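PDB 3CDX: Succinylglutamatedesuccinylase/aspartoacylase from Rhodobacter sphaeroides 2.4.1, which probably acts as a metal-dependent hydrolase of the succinylglutamate desuccinylase/aspartoacylase family, cleaving linear amide or ester bonds, and here binds calcium. Local coordinates for residues R116-G120 with A131-D135; G53-L58 with Q86-I90; R259-V263 with V335-N341; Y67-I71 with R220-V226. All coordinates share one frame. Residue numbers count along the deposited sequence, not the author numbering.

How the interactions relate
Interactions 1, 2 and 4 lie in the catalytic domain and are largely buried; interaction 3, away from the metal site, is partly exposed. Interactions 2 and 3 reach the same mixed sheet with centres about 30 Å apart: the first joins parallel strands, the second antiparallel ones crossing at 124°, so regular backbone pairing gives way to a skewed pair with an exposed salt bridge. Interactions 2 and 4 share the unit of strand 55-60, helix 68-79 and strand 87-92. Interactions 1 and 4 lie on opposite sides of the chain's centre and each includes a bridging water; interaction 1 packs a loop on a helix, interaction 4 joins the beginnings of two helices, and of these two only interaction 4 has a direct hydrogen bond between its segments.

Interaction 1 of 4, residues R116-G120 with A131-D135; sequences RCFPG and AHFLD
Segment 116-120 is an irregular loop that lies along one side of helix 126-138, here residues 131-135, with Gly120 CA 4.3 Å from His132 CA. The peptide bond before Pro119 is cis. Phe118, with chi1 m and chi2 near 90°, places its ring against the helix so that the methyl of Ala131 fills the hollow over one face: Ala131 CB is 3.6 Å from the ring centroid and 13° off the normal, a CH-pi contact. Leu134 and Asp135 meet the ring edge, with Phe118 CE2 4.2 Å from Leu134 CB. Phe199 and Cys202 of helix 199-205 also touch this ring.

Gly120 has phi 93° and psi 175°, angles that call for glycine, and a beta carbon would also clash with His132 N. Pro119 O reaches His132 CA at 3.2 Å in a CA-H...O contact. A water donates to Pro119 O and to Asp135 OD2, 2.7 Å from each; Asp135 OD1 forms a salt bridge with Arg206. Arg123 of a second subunit donates to Phe118 O. The Phe118 side chain is about 10 Å from the calcium, so this is loop-on-helix packing, an alanine methyl on a phenylalanine face, near the metal site of the catalytic domain.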
loop_
_atom_site.group_PDB
_atom_site.type_symbol
_atom_site.label_atom_id
_atom_site.label_comp_id
_atom_site.label_asym_id
_atom_site.label_seq_id
_atom_site.Cartn_x
_atom_site.Cartn_y
_atom_site.Cartn_z
ATOM N N ARG A 116 18.762 -13.332 3.926
ATOM C CA ARG A 116 19.585 -12.425 4.690
ATOM C C ARG A 116 19.202 -12.574 6.175
ATOM O O ARG A 116 19.570 -11.697 6.980
ATOM C CB ARG A 116 19.377 -10.956 4.230
ATOM C CG ARG A 116 19.654 -10.669 2.760
ATOM C CD ARG A 116 21.081 -11.061 2.360
ATOM N NE ARG A 116 21.428 -10.715 0.979
ATOM C CZ ARG A 116 21.539 -11.580 -0.035
ATOM N NH1 ARG A 116 21.315 -12.876 0.147
ATOM N NH2 ARG A 116 21.863 -11.141 -1.252
ATOM N N CYS A 117 18.453 -13.651 6.511
ATOM C CA CYS A 117 17.891 -13.861 7.872
ATOM C C CYS A 117 18.479 -15.027 8.686
ATOM O O CYS A 117 18.115 -15.216 9.847
ATOM C CB CYS A 117 16.353 -14.047 7.845
ATOM S SG CYS A 117 15.428 -12.567 7.447
ATOM N N PHE A 118 19.349 -15.827 8.085
ATOM C CA PHE A 118 19.914 -16.974 8.790
ATOM C C PHE A 118 21.025 -16.535 9.762
ATOM O O PHE A 118 21.709 -15.531 9.501
ATOM C CB PHE A 118 20.445 -17.985 7.793
ATOM C CG PHE A 118 19.360 -18.755 7.076
ATOM C CD1 PHE A 118 18.859 -18.302 5.883
ATOM C CD2 PHE A 118 18.841 -19.930 7.623
ATOM C CE1 PHE A 118 17.863 -18.992 5.227
ATOM C CE2 PHE A 118 17.848 -20.636 6.981
ATOM C CZ PHE A 118 17.358 -20.173 5.774
ATOM N N PRO A 119 21.239 -17.302 10.859
ATOM C CA PRO A 119 20.549 -18.536 11.259
ATOM C C PRO A 119 19.108 -18.385 11.818
ATOM O O PRO A 119 18.440 -19.400 12.065
ATOM C CB PRO A 119 21.506 -19.156 12.293
ATOM C CG PRO A 119 22.282 -17.983 12.853
ATOM C CD PRO A 119 22.350 -16.953 11.768
ATOM N N GLY A 120 18.651 -17.145 12.012
ATOM C CA GLY A 120 17.265 -16.866 12.348
ATOM C C GLY A 120 16.997 -16.765 13.836
ATOM O O GLY A 120 17.860 -17.068 14.659
ATOM N N ALA A 131 13.607 -19.344 8.964
ATOM C CA ALA A 131 15.032 -19.559 8.785
ATOM C C ALA A 131 15.565 -20.387 9.965
ATOM O O ALA A 131 16.348 -21.294 9.766
ATOM C CB ALA A 131 15.766 -18.246 8.672
ATOM N N HIS A 132 15.130 -20.078 11.198
ATOM C CA HIS A 132 15.586 -20.847 12.367
ATOM C C HIS A 132 15.206 -22.340 12.301
ATOM O O HIS A 132 16.042 -23.231 12.553
ATOM C CB HIS A 132 15.101 -20.217 13.677
ATOM C CG HIS A 132 15.305 -21.100 14.877
ATOM N ND1 HIS A 132 14.312 -21.928 15.366
ATOM C CD2 HIS A 132 16.388 -21.287 15.679
ATOM C CE1 HIS A 132 14.779 -22.597 16.410
ATOM N NE2 HIS A 132 16.034 -22.226 16.622
ATOM N N PHE A 133 13.960 -22.629 11.934
ATOM C CA PHE A 133 13.497 -24.026 11.788
ATOM C C PHE A 133 14.361 -24.774 10.789
ATOM O O PHE A 133 14.717 -25.910 11.014
ATOM C CB PHE A 133 12.018 -24.050 11.351
ATOM C CG PHE A 133 11.470 -25.448 11.006
ATOM C CD1 PHE A 133 11.076 -26.337 12.016
ATOM C CD2 PHE A 133 11.342 -25.851 9.681
ATOM C CE1 PHE A 133 10.582 -27.598 11.716
ATOM C CE2 PHE A 133 10.841 -27.139 9.361
ATOM C CZ PHE A 133 10.459 -28.011 10.391
ATOM N N LEU A 134 14.702 -24.134 9.673
ATOM C CA LEU A 134 15.454 -24.846 8.649
ATOM C C LEU A 134 16.877 -25.176 9.100
ATOM O O LEU A 134 17.341 -26.262 8.853
ATOM C CB LEU A 134 15.486 -24.061 7.371
ATOM C CG LEU A 134 14.202 -24.265 6.608
ATOM C CD1 LEU A 134 13.871 -22.923 5.986
ATOM C CD2 LEU A 134 14.349 -25.432 5.552
ATOM N N ASP A 135 17.520 -24.220 9.773
ATOM C CA ASP A 135 18.913 -24.346 10.274
ATOM C C ASP A 135 19.030 -25.198 11.525
ATOM O O ASP A 135 19.941 -26.026 11.631
ATOM C CB ASP A 135 19.554 -22.979 10.539
ATOM C CG ASP A 135 20.917 -23.099 11.302
ATOM O OD1 ASP A 135 21.908 -23.620 10.726
ATOM O OD2 ASP A 135 20.986 -22.696 12.477
HETATM O O HOH W 1 19.072 -21.352 13.843
#

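Interaction 2 of 4, residues G53-L58 with Q86-I90; sequences GPTVLL and QGRVI
Two neighbouring strands run parallel, their short axes 4.7 Å apart at closest, with an angle of 10° between their N-to-C directions. At the start, Gly53 (phi 165°, psi -178°) lies 3.5 Å from Gly87, CA to CA, and its CA makes a CA-H...O contact with Gln86 O at 3.3 Å. A beta carbon on either glycine would clash with the other segment. The CA-to-CB bond of Pro54 points away from 86-90, and its carbonyl pairs across: Arg88 N donates to Pro54 O at 3.1 Å.

Thr55 pairs with Arg88. Its OG1, with chi1 m, accepts from Arg88 NE at 2.9 Å and from Arg88 NH1 at 3.0 Å, while Arg88 NH2 bonds to Phe17 O. Thr55 CG2 also meets Ile90 CD1 at 3.7 Å.

Val56, paired with Val89 and on the other face, bonds through both backbone groups: Val56 N to Arg88 O at 2.8 Å, and Ile90 N to Val56 O at 3.0 Å. Leu57 (chi1 t, chi2 p) pairs with Ile90 on the Thr55 face, its CD1 3.7 Å from Ile90 CG2. Leu58 N closes the series on Ile90 O at 2.9 Å, and Leu58 CD1 lies 4.2 Å from Val89 CG1; helix 223-239 covers this Val56 and Val89 face. Helix 68-79 connects the two strands, making this the strand pair of a beta-alpha-beta crossover in the catalytic domain's mixed sheet.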
loop_
_atom_site.group_PDB
_atom_site.type_symbol
_atom_site.label_atom_id
_atom_site.label_comp_id
_atom_site.label_asym_id
_atom_site.label_seq_id
_atom_site.Cartn_x
_atom_site.Cartn_y
_atom_site.Cartn_z
ATOM N N GLY A 53 22.936 -45.416 4.842
ATOM C CA GLY A 53 23.646 -44.412 4.023
ATOM C C GLY A 53 23.518 -43.002 4.567
ATOM O O GLY A 53 22.933 -42.808 5.640
ATOM N N PRO A 54 24.098 -42.024 3.847
ATOM C CA PRO A 54 24.119 -40.623 4.256
ATOM C C PRO A 54 22.769 -39.939 4.000
ATOM O O PRO A 54 21.874 -40.512 3.325
ATOM C CB PRO A 54 25.224 -40.020 3.385
ATOM C CG PRO A 54 25.239 -40.849 2.156
ATOM C CD PRO A 54 24.828 -42.241 2.581
ATOM N N THR A 55 22.604 -38.745 4.574
ATOM C CA THR A 55 21.357 -38.016 4.382
ATOM C C THR A 55 21.623 -36.920 3.367
ATOM O O THR A 55 22.559 -36.151 3.544
ATOM C CB THR A 55 20.812 -37.432 5.706
ATOM O OG1 THR A 55 20.369 -38.502 6.566
ATOM C CG2 THR A 55 19.604 -36.449 5.440
ATOM N N VAL A 56 20.795 -36.860 2.315
ATOM C CA VAL A 56 20.849 -35.766 1.341
ATOM C C VAL A 56 19.671 -34.827 1.526
ATOM O O VAL A 56 18.529 -35.236 1.448
ATOM C CB VAL A 56 20.858 -36.304 -0.117
ATOM C CG1 VAL A 56 20.798 -35.157 -1.111
ATOM C CG2 VAL A 56 22.101 -37.223 -0.345
ATOM N N LEU A 57 19.955 -33.549 1.760
ATOM C CA LEU A 57 18.879 -32.577 1.943
ATOM C C LEU A 57 18.789 -31.689 0.717
ATOM O O LEU A 57 19.782 -31.058 0.325
ATOM C CB LEU A 57 19.080 -31.772 3.228
ATOM C CG LEU A 57 18.281 -30.471 3.431
ATOM C CD1 LEU A 57 16.766 -30.713 3.630
ATOM C CD2 LEU A 57 18.886 -29.669 4.576
ATOM N N LEU A 58 17.584 -31.634 0.143
ATOM C CA LEU A 58 17.278 -30.936 -1.119
ATOM C C LEU A 58 16.256 -29.843 -0.831
ATOM O O LEU A 58 15.131 -30.140 -0.371
ATOM C CB LEU A 58 16.719 -31.930 -2.168
ATOM C CG LEU A 58 17.659 -33.094 -2.566
ATOM C CD1 LEU A 58 16.972 -34.038 -3.457
ATOM C CD2 LEU A 58 18.995 -32.614 -3.157
ATOM N N GLN A 86 19.272 -46.052 -0.197
ATOM C CA GLN A 86 20.190 -46.506 0.849
ATOM C C GLN A 86 20.748 -45.330 1.630
ATOM O O GLN A 86 21.790 -44.748 1.294
ATOM C CB GLN A 86 21.294 -47.426 0.292
ATOM C CG GLN A 86 20.784 -48.804 -0.147
ATOM C CD GLN A 86 20.376 -49.703 1.014
ATOM O OE1 GLN A 86 21.029 -49.721 2.068
ATOM N NE2 GLN A 86 19.291 -50.454 0.830
ATOM N N GLY A 87 20.006 -44.968 2.673
ATOM C CA GLY A 87 20.277 -43.766 3.422
ATOM C C GLY A 87 18.988 -42.988 3.635
ATOM O O GLY A 87 17.958 -43.556 4.004
ATOM N N ARG A 88 19.044 -41.678 3.379
ATOM C CA ARG A 88 17.906 -40.799 3.683
ATOM C C ARG A 88 17.918 -39.572 2.789
ATOM O O ARG A 88 18.960 -38.923 2.628
ATOM C CB ARG A 88 17.890 -40.395 5.162
ATOM C CG ARG A 88 16.608 -39.636 5.583
ATOM C CD ARG A 88 16.489 -39.433 7.099
ATOM N NE ARG A 88 17.746 -38.941 7.652
ATOM C CZ ARG A 88 17.978 -38.732 8.941
ATOM N NH1 ARG A 88 19.171 -38.302 9.322
ATOM N NH2 ARG A 88 17.034 -38.952 9.851
ATOM N N VAL A 89 16.745 -39.294 2.206
ATOM C CA VAL A 89 16.491 -38.113 1.361
ATOM C C VAL A 89 15.374 -37.263 2.008
ATOM O O VAL A 89 14.268 -37.751 2.242
ATOM C CB VAL A 89 16.090 -38.500 -0.074
ATOM C CG1 VAL A 89 15.990 -37.249 -0.976
ATOM C CG2 VAL A 89 17.120 -39.520 -0.672
ATOM N N ILE A 90 15.717 -36.016 2.324
ATOM C CA ILE A 90 14.771 -35.004 2.821
ATOM C C ILE A 90 14.570 -33.917 1.755
ATOM O O ILE A 90 15.540 -33.291 1.312
ATOM C CB ILE A 90 15.270 -34.425 4.151
ATOM C CG1 ILE A 90 15.445 -35.571 5.175
ATOM C CG2 ILE A 90 14.279 -33.287 4.710
ATOM C CD1 ILE A 90 16.285 -35.221 6.354
#

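Interaction 3 of 4, residues R259-V263 with V335-N341; sequences RHMMV and VVMEDYN
This contact is an antiparallel strand pair in the mixed sheet, joining strand 259-271, which also pairs with strand 186-189, to the C-terminal strand 332-339. The axes of 259-262 and 335-339 approach to 4.4 Å at an angle of 124°, far from 180°, so regular pairing is short. Met262 and Glu338 form the hydrogen-bonded pair, CA to CA 5.5 Å, with Met262 N to Glu338 O at 2.8 Å and Glu338 N to Met262 O at 3.0 Å. Met261 and Asp339 form the non-hydrogen-bonded pair, CA to CA 4.4 Å, with diverging side chains. Past the strand end, Tyr340 N donates to His260 O at 2.9 Å.

Two valines and two methionines add apolar contacts: Val263 CG1 lies 4.0 Å from Val335 CG1, and Met261 CB 4.0 Å from Met337 SD. Met337 also packs on Ile317 and Trp319 of strand 316-322. The polar ends of Glu338 and His260 turn elsewhere, to Arg314 and Glu180. Met262 (chi1 p, chi2 t, chi3 m) sets its sulfur 5.3 Å from the Tyr340 ring centroid, obliquely, a Met-aromatic contact, and SD accepts a weak hydrogen bond from Asn341 N at 3.6 Å. Between two exposed side chains, an extended Arg259, with chi1 to chi3 t, makes a salt bridge in which both NE (2.9 Å) and NH2 (2.5 Å) donate to Asp339 OD1.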
loop_
_atom_site.group_PDB
_atom_site.type_symbol
_atom_site.label_atom_id
_atom_site.label_comp_id
_atom_site.label_asym_id
_atom_site.label_seq_id
_atom_site.Cartn_x
_atom_site.Cartn_y
_atom_site.Cartn_z
ATOM N N ARG A 259 32.533 -27.763 -16.143
ATOM C CA ARG A 259 33.714 -26.901 -16.208
ATOM C C ARG A 259 33.708 -25.948 -14.989
ATOM O O ARG A 259 32.714 -25.225 -14.739
ATOM C CB ARG A 259 33.766 -26.151 -17.565
ATOM C CG ARG A 259 35.052 -25.282 -17.856
ATOM C CD ARG A 259 35.014 -24.614 -19.274
ATOM N NE ARG A 259 35.815 -23.373 -19.356
ATOM C CZ ARG A 259 35.714 -22.423 -20.317
ATOM N NH1 ARG A 259 34.862 -22.557 -21.332
ATOM N NH2 ARG A 259 36.476 -21.320 -20.279
ATOM N N HIS A 260 34.809 -25.964 -14.224
ATOM C CA HIS A 260 34.879 -25.174 -13.025
ATOM C C HIS A 260 35.356 -23.769 -13.358
ATOM O O HIS A 260 36.324 -23.551 -14.103
ATOM C CB HIS A 260 35.812 -25.767 -11.961
ATOM C CG HIS A 260 35.425 -27.120 -11.451
ATOM N ND1 HIS A 260 34.329 -27.336 -10.641
ATOM C CD2 HIS A 260 36.043 -28.320 -11.568
ATOM C CE1 HIS A 260 34.257 -28.618 -10.327
ATOM N NE2 HIS A 260 35.285 -29.236 -10.879
ATOM N N MET A 261 34.697 -22.811 -12.738
ATOM C CA MET A 261 34.931 -21.435 -12.999
ATOM C C MET A 261 34.917 -20.774 -11.656
ATOM O O MET A 261 34.674 -21.432 -10.627
ATOM C CB MET A 261 33.810 -20.899 -13.906
ATOM C CG MET A 261 33.452 -21.854 -15.077
ATOM S SD MET A 261 34.743 -21.808 -16.403
ATOM C CE MET A 261 34.476 -20.172 -17.104
ATOM N N MET A 262 35.138 -19.462 -11.666
ATOM C CA MET A 262 35.249 -18.711 -10.456
ATOM C C MET A 262 34.941 -17.249 -10.713
ATOM O O MET A 262 35.073 -16.746 -11.842
ATOM C CB MET A 262 36.653 -18.902 -9.799
ATOM C CG MET A 262 37.901 -18.445 -10.608
ATOM S SD MET A 262 39.537 -18.655 -9.717
ATOM C CE MET A 262 39.352 -17.593 -8.337
ATOM N N VAL A 263 34.518 -16.587 -9.645
ATOM C CA VAL A 263 34.305 -15.177 -9.609
ATOM C C VAL A 263 35.053 -14.684 -8.375
ATOM O O VAL A 263 34.730 -15.094 -7.254
ATOM C CB VAL A 263 32.794 -14.818 -9.461
ATOM C CG1 VAL A 263 32.651 -13.319 -9.277
ATOM C CG2 VAL A 263 31.990 -15.284 -10.691
ATOM N N VAL A 335 27.961 -10.188 -14.375
ATOM C CA VAL A 335 29.009 -10.760 -13.562
ATOM C C VAL A 335 29.663 -11.798 -14.470
ATOM O O VAL A 335 28.986 -12.697 -15.007
ATOM C CB VAL A 335 28.456 -11.450 -12.317
ATOM C CG1 VAL A 335 29.625 -11.990 -11.442
ATOM C CG2 VAL A 335 27.561 -10.496 -11.523
ATOM N N VAL A 336 30.975 -11.640 -14.640
ATOM C CA VAL A 336 31.783 -12.519 -15.516
ATOM C C VAL A 336 32.541 -13.568 -14.682
ATOM O O VAL A 336 33.152 -13.239 -13.637
ATOM C CB VAL A 336 32.744 -11.646 -16.375
ATOM C CG1 VAL A 336 33.630 -12.481 -17.319
ATOM C CG2 VAL A 336 31.915 -10.613 -17.152
ATOM N N MET A 337 32.465 -14.819 -15.120
ATOM C CA MET A 337 33.186 -15.919 -14.496
ATOM C C MET A 337 34.379 -16.248 -15.392
ATOM O O MET A 337 34.326 -15.947 -16.559
ATOM C CB MET A 337 32.287 -17.137 -14.269
ATOM C CG MET A 337 31.689 -17.815 -15.507
ATOM S SD MET A 337 30.485 -19.119 -15.105
ATOM C CE MET A 337 30.047 -19.466 -16.785
ATOM N N GLU A 338 35.438 -16.837 -14.829
ATOM C CA GLU A 338 36.692 -17.174 -15.537
ATOM C C GLU A 338 37.046 -18.600 -15.125
ATOM O O GLU A 338 36.522 -19.082 -14.113
ATOM C CB GLU A 338 37.825 -16.187 -15.163
ATOM C CG GLU A 338 38.281 -16.197 -13.672
ATOM C CD GLU A 338 39.208 -15.029 -13.252
ATOM O OE1 GLU A 338 39.935 -14.463 -14.113
ATOM O OE2 GLU A 338 39.226 -14.668 -12.027
ATOM N N ASP A 339 37.893 -19.282 -15.911
ATOM C CA ASP A 339 38.356 -20.650 -15.597
ATOM C C ASP A 339 38.868 -20.697 -14.173
ATOM O O ASP A 339 39.534 -19.749 -13.709
ATOM C CB ASP A 339 39.502 -21.094 -16.520
ATOM C CG ASP A 339 39.036 -21.432 -17.933
ATOM O OD1 ASP A 339 37.817 -21.623 -18.153
ATOM O OD2 ASP A 339 39.903 -21.531 -18.834
ATOM N N TYR A 340 38.549 -21.796 -13.501
ATOM C CA TYR A 340 38.940 -22.037 -12.128
ATOM C C TYR A 340 40.437 -22.299 -11.980
ATOM O O TYR A 340 41.000 -23.101 -12.720
ATOM C CB TYR A 340 38.197 -23.249 -11.576
ATOM C CG TYR A 340 38.521 -23.574 -10.134
ATOM C CD1 TYR A 340 38.055 -22.760 -9.085
ATOM C CD2 TYR A 340 39.298 -24.692 -9.807
ATOM C CE1 TYR A 340 38.355 -23.057 -7.741
ATOM C CE2 TYR A 340 39.608 -24.995 -8.462
ATOM C CZ TYR A 340 39.129 -24.181 -7.442
ATOM O OH TYR A 340 39.428 -24.488 -6.139
ATOM N N ASN A 341 41.041 -21.644 -10.992
ATOM C CA ASN A 341 42.391 -21.969 -10.537
ATOM C C ASN A 341 42.369 -22.276 -9.034
ATOM O O ASN A 341 41.936 -21.441 -8.217
ATOM C CB ASN A 341 43.341 -20.796 -10.824
ATOM C CG ASN A 341 44.794 -21.088 -10.420
ATOM O OD1 ASN A 341 45.144 -21.107 -9.232
ATOM N ND2 ASN A 341 45.645 -21.290 -11.414
HETATM O O HOH W 2 35.679 -13.546 -12.742
#

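Interaction 4 of 4, residues Y67-I71 with R220-V226; sequences YEGQI and RVNIEGV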
loop_
_atom_site.group_PDB
_atom_site.type_symbol
_atom_site.label_atom_id
_atom_site.label_comp_id
_atom_site.label_asym_id
_atom_site.label_seq_id
_atom_site.Cartn_x
_atom_site.Cartn_y
_atom_site.Cartn_z
ATOM N N TYR A 67 12.101 -20.849 -9.537
ATOM C CA TYR A 67 11.186 -21.972 -9.842
ATOM C C TYR A 67 11.812 -23.340 -10.017
ATOM O O TYR A 67 11.179 -24.364 -9.695
ATOM C CB TYR A 67 10.402 -21.676 -11.129
ATOM C CG TYR A 67 9.795 -20.292 -11.160
ATOM C CD1 TYR A 67 8.878 -19.868 -10.166
ATOM C CD2 TYR A 67 10.122 -19.409 -12.188
ATOM C CE1 TYR A 67 8.324 -18.575 -10.218
ATOM C CE2 TYR A 67 9.612 -18.117 -12.239
ATOM C CZ TYR A 67 8.705 -17.705 -11.277
ATOM O OH TYR A 67 8.245 -16.391 -11.383
ATOM N N GLU A 68 13.048 -23.371 -10.540
ATOM C CA GLU A 68 13.601 -24.652 -11.006
ATOM C C GLU A 68 13.758 -25.691 -9.886
ATOM O O GLU A 68 13.435 -26.877 -10.077
ATOM C CB GLU A 68 14.898 -24.420 -11.811
ATOM C CG GLU A 68 14.630 -23.938 -13.234
ATOM C CD GLU A 68 14.086 -22.495 -13.347
ATOM O OE1 GLU A 68 13.808 -21.794 -12.342
ATOM O OE2 GLU A 68 13.912 -22.060 -14.495
ATOM N N GLY A 69 14.192 -25.243 -8.695
ATOM C CA GLY A 69 14.224 -26.144 -7.516
ATOM C C GLY A 69 12.843 -26.613 -7.069
ATOM O O GLY A 69 12.667 -27.757 -6.659
ATOM N N GLN A 70 11.850 -25.722 -7.132
ATOM C CA GLN A 70 10.479 -26.111 -6.749
ATOM C C GLN A 70 9.950 -27.254 -7.640
ATOM O O GLN A 70 9.314 -28.154 -7.138
ATOM C CB GLN A 70 9.518 -24.912 -6.864
ATOM C CG GLN A 70 9.881 -23.697 -5.952
ATOM C CD GLN A 70 8.909 -22.558 -6.181
ATOM O OE1 GLN A 70 7.704 -22.799 -6.315
ATOM N NE2 GLN A 70 9.430 -21.302 -6.280
ATOM N N ILE A 71 10.180 -27.146 -8.963
ATOM C CA ILE A 71 9.786 -28.188 -9.924
ATOM C C ILE A 71 10.606 -29.482 -9.760
ATOM O O ILE A 71 10.032 -30.565 -9.587
ATOM C CB ILE A 71 9.918 -27.693 -11.362
ATOM C CG1 ILE A 71 8.880 -26.578 -11.660
ATOM C CG2 ILE A 71 9.756 -28.861 -12.336
ATOM C CD1 ILE A 71 9.228 -25.736 -12.927
ATOM N N ARG A 220 11.050 -16.114 -15.417
ATOM C CA ARG A 220 10.466 -17.206 -16.183
ATOM C C ARG A 220 11.008 -18.584 -15.784
ATOM O O ARG A 220 11.943 -18.680 -14.967
ATOM C CB ARG A 220 10.665 -16.949 -17.699
ATOM C CG ARG A 220 12.144 -16.759 -18.197
ATOM C CD ARG A 220 12.866 -18.085 -18.414
ATOM N NE ARG A 220 14.037 -18.034 -19.323
ATOM C CZ ARG A 220 15.306 -17.848 -18.923
ATOM N NH1 ARG A 220 15.623 -17.645 -17.606
ATOM N NH2 ARG A 220 16.267 -17.819 -19.835
ATOM N N VAL A 221 10.442 -19.639 -16.398
ATOM C CA VAL A 221 10.884 -21.006 -16.200
ATOM C C VAL A 221 11.832 -21.388 -17.357
ATOM O O VAL A 221 11.468 -21.282 -18.550
ATOM C CB VAL A 221 9.708 -22.007 -16.128
ATOM C CG1 VAL A 221 10.222 -23.456 -16.037
ATOM C CG2 VAL A 221 8.819 -21.739 -14.910
ATOM N N ASN A 222 13.053 -21.793 -16.993
ATOM C CA ASN A 222 14.113 -22.087 -17.981
ATOM C C ASN A 222 14.057 -23.600 -18.240
ATOM O O ASN A 222 14.265 -24.408 -17.324
ATOM C CB ASN A 222 15.487 -21.633 -17.424
ATOM C CG ASN A 222 16.643 -21.838 -18.410
ATOM O OD1 ASN A 222 16.768 -22.890 -18.990
ATOM N ND2 ASN A 222 17.496 -20.808 -18.589
ATOM N N ILE A 223 13.711 -23.969 -19.470
ATOM C CA ILE A 223 13.522 -25.375 -19.833
ATOM C C ILE A 223 14.800 -26.204 -19.593
ATOM O O ILE A 223 14.733 -27.330 -19.082
ATOM C CB ILE A 223 13.038 -25.487 -21.300
ATOM C CG1 ILE A 223 11.598 -24.940 -21.438
ATOM C CG2 ILE A 223 13.135 -26.911 -21.808
ATOM C CD1 ILE A 223 11.118 -24.795 -22.910
ATOM N N GLU A 224 15.955 -25.646 -19.977
ATOM C CA GLU A 224 17.242 -26.326 -19.792
ATOM C C GLU A 224 17.589 -26.403 -18.317
ATOM O O GLU A 224 18.162 -27.400 -17.870
ATOM C CB GLU A 224 18.351 -25.594 -20.545
ATOM C CG GLU A 224 18.455 -26.016 -21.980
ATOM C CD GLU A 224 18.936 -27.471 -22.115
ATOM O OE1 GLU A 224 18.055 -28.373 -22.244
ATOM O OE2 GLU A 224 20.179 -27.690 -22.052
ATOM N N GLY A 225 17.241 -25.337 -17.574
ATOM C CA GLY A 225 17.429 -25.261 -16.152
ATOM C C GLY A 225 16.661 -26.329 -15.410
ATOM O O GLY A 225 17.162 -26.894 -14.457
ATOM N N VAL A 226 15.428 -26.605 -15.834
ATOM C CA VAL A 226 14.622 -27.661 -15.228
ATOM C C VAL A 226 15.278 -29.029 -15.527
ATOM O O VAL A 226 15.356 -29.874 -14.636
ATOM C CB VAL A 226 13.174 -27.631 -15.762
ATOM C CG1 VAL A 226 12.403 -28.881 -15.363
ATOM C CG2 VAL A 226 12.413 -26.338 -15.297
HETATM O O HOH W 3 14.496 -19.447 -14.921
#
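One direct hydrogen bond joins the segments: Asn222 N donates to Glu68 OE2 at 2.7 Å with an angle of 168°. Glu68 reaches it by folding its side chain (chi1 m, chi2 p). A water lies 2.7 Å from both Glu68 OE2 and Arg220 O, adding a second polar link. Within its own segment, Asn222 is the N-cap of helix 223-239, its OD1 accepting from Gly225 N at 2.9 Å, so Glu68 holds the backbone NH of a residue whose side chain caps the helix.

Apolar contacts flank the Glu68-Asn222 bond. Ile71 CD1 lies 4.0 Å from both Val221 CG1 and Val226 CG2, and Tyr67 CD2 is 3.8 Å from Val221 CG2. The aliphatic part of Glu68 runs past Gly225, with Glu68 CG 3.8 Å from Gly225 C; a beta carbon on Gly225 would be tight there.

Outside partners fix the flanks: Tyr67 OH bonds to Asp103, Arg220 makes a salt bridge with Asp156, and Trp218 of a third subunit meets Arg220 in a cation-pi contact. The Glu68 side chain is about 10 Å from the calcium. A buried carboxylate oxygen that accepts a backbone NH, with a water close by, thus ties the start of helix 68-79, near the metal site, to the capped start of helix 223-239.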